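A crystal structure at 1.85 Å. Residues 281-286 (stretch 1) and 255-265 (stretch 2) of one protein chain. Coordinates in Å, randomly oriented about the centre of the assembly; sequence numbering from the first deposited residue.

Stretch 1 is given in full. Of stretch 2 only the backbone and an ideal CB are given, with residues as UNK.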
# COMPACT_ATOMS: atom_id res chain seq x y z
N LYS A 281 15.48 18.65 1.92
CA LYS A 281 15.35 18.29 3.34
C LYS A 281 13.94 17.81 3.61
O LYS A 281 13.04 18.62 3.68
CB LYS A 281 15.63 19.48 4.26
CG LYS A 281 16.76 19.27 5.28
CD LYS A 281 17.54 20.60 5.57
CE LYS A 281 18.07 20.69 7.03
NZ LYS A 281 18.99 21.86 7.30
N LEU A 282 13.74 16.52 3.80
CA LEU A 282 12.36 16.00 4.03
C LEU A 282 12.05 15.99 5.53
O LEU A 282 12.95 15.83 6.36
CB LEU A 282 12.26 14.59 3.47
CG LEU A 282 12.61 14.47 2.01
CD1 LEU A 282 12.53 12.98 1.53
CD2 LEU A 282 11.70 15.39 1.14
N ARG A 283 10.77 16.13 5.87
CA ARG A 283 10.31 15.95 7.23
C ARG A 283 10.49 14.50 7.69
O ARG A 283 10.89 14.25 8.83
CB ARG A 283 8.81 16.34 7.35
CG ARG A 283 8.52 17.79 7.33
CD ARG A 283 7.30 18.09 8.29
NE ARG A 283 6.08 17.56 7.77
CZ ARG A 283 5.30 16.68 8.40
NH1 ARG A 283 5.60 16.20 9.62
NH2 ARG A 283 4.19 16.32 7.81
N PHE A 284 10.19 13.56 6.81
CA PHE A 284 10.34 12.13 7.14
C PHE A 284 10.25 11.32 5.87
O PHE A 284 9.80 11.78 4.81
CB PHE A 284 9.26 11.64 8.15
CG PHE A 284 7.85 11.68 7.61
CD1 PHE A 284 7.26 10.56 7.02
CD2 PHE A 284 7.13 12.86 7.65
CE1 PHE A 284 5.96 10.63 6.53
CE2 PHE A 284 5.83 12.93 7.18
CZ PHE A 284 5.24 11.82 6.60
N ILE A 285 10.67 10.07 5.98
CA ILE A 285 10.54 9.10 4.91
C ILE A 285 9.78 7.94 5.54
O ILE A 285 10.10 7.57 6.65
CB ILE A 285 11.92 8.63 4.38
CG1 ILE A 285 12.56 9.77 3.55
CG2 ILE A 285 11.77 7.32 3.49
CD1 ILE A 285 14.09 9.46 3.25
N ARG A 286 8.76 7.44 4.85
CA ARG A 286 7.96 6.38 5.43
C ARG A 286 8.15 5.04 4.71
O ARG A 286 8.36 5.00 3.48
CB ARG A 286 6.48 6.82 5.40
CG ARG A 286 5.50 5.77 6.02
CD ARG A 286 4.09 6.36 5.89
NE ARG A 286 3.08 5.48 6.49
CZ ARG A 286 2.27 4.65 5.83
NH1 ARG A 286 2.32 4.51 4.49
NH2 ARG A 286 1.37 3.95 6.52
N UNK A 255 8.07 17.17 0.77
CA UNK A 255 8.44 17.21 2.17
C UNK A 255 8.48 15.80 2.76
O UNK A 255 8.90 15.65 3.92
CB UNK A 255 7.46 18.09 2.95
N UNK A 256 8.00 14.82 2.01
CA UNK A 256 8.05 13.42 2.51
C UNK A 256 7.79 12.48 1.34
O UNK A 256 7.33 12.94 0.26
CB UNK A 256 7.03 13.18 3.62
N UNK A 257 8.01 11.17 1.53
CA UNK A 257 7.44 10.18 0.63
C UNK A 257 7.24 8.86 1.41
O UNK A 257 7.78 8.70 2.53
CB UNK A 257 8.34 9.97 -0.59
N UNK A 258 6.47 7.98 0.81
CA UNK A 258 6.24 6.67 1.41
C UNK A 258 6.48 5.62 0.34
O UNK A 258 6.15 5.83 -0.86
CB UNK A 258 4.83 6.56 1.99
N UNK A 259 7.07 4.49 0.75
CA UNK A 259 7.34 3.44 -0.22
C UNK A 259 7.44 2.13 0.52
O UNK A 259 7.44 2.10 1.76
CB UNK A 259 8.62 3.72 -1.02
N UNK A 260 7.54 1.06 -0.23
CA UNK A 260 7.78 -0.27 0.38
C UNK A 260 9.32 -0.56 0.39
O UNK A 260 10.07 0.05 -0.41
CB UNK A 260 7.03 -1.36 -0.39
N UNK A 261 9.78 -1.48 1.23
CA UNK A 261 11.24 -1.70 1.29
C UNK A 261 11.92 -1.99 -0.07
O UNK A 261 13.02 -1.49 -0.29
CB UNK A 261 11.52 -2.87 2.24
N UNK A 262 11.29 -2.73 -0.99
CA UNK A 262 12.00 -3.01 -2.25
C UNK A 262 12.21 -1.71 -3.08
O UNK A 262 13.25 -1.54 -3.76
CB UNK A 262 11.22 -4.04 -3.07
N UNK A 263 11.25 -0.79 -2.98
CA UNK A 263 11.42 0.48 -3.68
C UNK A 263 12.47 1.35 -2.98
O UNK A 263 13.34 1.97 -3.67
CB UNK A 263 10.09 1.22 -3.76
N UNK A 264 12.45 1.42 -1.65
CA UNK A 264 13.52 2.12 -0.94
C UNK A 264 14.92 1.56 -1.34
O UNK A 264 15.87 2.31 -1.50
CB UNK A 264 13.31 1.99 0.57
N UNK A 265 15.02 0.24 -1.50
CA UNK A 265 16.32 -0.36 -1.92
C UNK A 265 16.73 0.11 -3.31
O UNK A 265 17.93 0.38 -3.56
CB UNK A 265 16.24 -1.89 -1.91

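At position 255 the CA-to-CB bond points sideways, and the ideal CB lies 4.5 Å from R283 CG. R283 N donates to O of 255 at 2.7 Å; a small or medium side chain, polar or apolar, would suit. The residue is T255, chi1 p, whose OG1 is hydrogen-bonded elsewhere in the structure.

Position 256 sends its CB to the same side of the sheet as F284, 3.3 Å from F284 O, with the phenyl ring alongside. An aromatic or a large aliphatic side chain could use that ring. The deposited W256 does so: its CB sits over one face of the F284 ring, 3.8 Å from the ring centroid, and its CE3 reaches F284 CE1 at 3.5 Å. The two ring systems are near parallel but slid apart, so they barely overlap.

Position 257 points to the side of I285, yet its ideal CB has nothing of stretch 1 within 5.5 Å. A short side chain would leave L282 and I285 untouched; a long apolar or aromatic one could reach them. Y257, chi1 p, places CE2 3.6 Å from I285 CG1 and CD2 4.1 Å from L282 CD1. Its backbone O accepts from R286 N at 2.8 Å.

Position 258 pairs with R286 in a parallel bridge, its ideal CB 3.8 Å from R286 CB on the same side of the sheet. The extended arginine runs past, so a compact side chain with an acceptor, such as serine, threonine or aspartate, would fit. T258 is found, and R286 NH1 donates to its OG1 at 3.1 Å, near the guanidinium plane.

At 259 the ideal CB points sideways, 4.7 Å from R286 O. The backbone N donates to R286 O at 3.1 Å, and many side chains are conceivable; A259 is found.

Position 260 points away and leaves the choice open; V260 is the N-cap residue. Positions 261, 262, 263 and 265 are out of reach in the helix. Phi of -53° at 261 allows the proline found there, P261; the others are T262, I263 and Q265.

Position 264 points back toward stretch 1, too far for its CB to touch, but R286 O lies ahead as an acceptor. A long donor such as histidine, glutamine or lysine is plausible. H264 gives NE2 to R286 O at 2.9 Å, so this carbonyl accepts from both 259 and 264, while CE1 approaches I285 CG2 at 3.4 Å. Its ND1 donates to Y257 OH at 2.9 Å.

Stretch 2 (255-265) TWYTAVPTIHQ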
# COMPACT_ATOMS: atom_id res chain seq x y z
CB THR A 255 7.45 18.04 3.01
OG1 THR A 255 6.13 17.51 2.84
CG2 THR A 255 7.45 19.54 2.56
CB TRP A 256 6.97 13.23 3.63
CG TRP A 256 5.57 13.31 3.12
CD1 TRP A 256 4.92 14.44 2.67
CD2 TRP A 256 4.64 12.22 2.97
NE1 TRP A 256 3.63 14.12 2.28
CE2 TRP A 256 3.42 12.77 2.50
CE3 TRP A 256 4.71 10.83 3.27
CZ2 TRP A 256 2.25 11.98 2.28
CZ3 TRP A 256 3.54 10.03 3.07
CH2 TRP A 256 2.33 10.61 2.55
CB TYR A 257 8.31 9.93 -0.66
CG TYR A 257 9.56 9.08 -0.48
CD1 TYR A 257 9.58 7.72 -0.80
CD2 TYR A 257 10.74 9.66 -0.01
CE1 TYR A 257 10.72 6.94 -0.65
CE2 TYR A 257 11.89 8.91 0.15
CZ TYR A 257 11.88 7.54 -0.19
OH TYR A 257 13.02 6.78 -0.03
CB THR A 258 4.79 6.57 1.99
OG1 THR A 258 4.64 5.31 2.64
CG2 THR A 258 3.72 6.70 0.88
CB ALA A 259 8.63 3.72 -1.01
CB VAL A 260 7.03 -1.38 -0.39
CG1 VAL A 260 5.50 -1.06 -0.39
CG2 VAL A 260 7.58 -1.48 -1.85
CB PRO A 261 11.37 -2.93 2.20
CG PRO A 261 10.21 -2.70 3.22
CD PRO A 261 9.06 -2.20 2.31
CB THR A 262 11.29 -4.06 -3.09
OG1 THR A 262 9.95 -3.64 -3.33
CG2 THR A 262 11.29 -5.43 -2.33
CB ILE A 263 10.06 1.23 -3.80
CG1 ILE A 263 9.12 0.49 -4.74
CG2 ILE A 263 10.26 2.69 -4.26
CD1 ILE A 263 9.63 0.41 -6.22
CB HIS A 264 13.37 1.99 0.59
CG HIS A 264 12.24 2.78 1.14
ND1 HIS A 264 12.11 4.14 0.92
CD2 HIS A 264 11.17 2.42 1.89
CE1 HIS A 264 11.02 4.58 1.54
NE2 HIS A 264 10.44 3.56 2.15
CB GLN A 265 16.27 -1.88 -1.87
CG GLN A 265 16.30 -2.42 -0.42
CD GLN A 265 15.92 -3.89 -0.35
OE1 GLN A 265 14.75 -4.26 -0.60
NE2 GLN A 265 16.90 -4.76 -0.01
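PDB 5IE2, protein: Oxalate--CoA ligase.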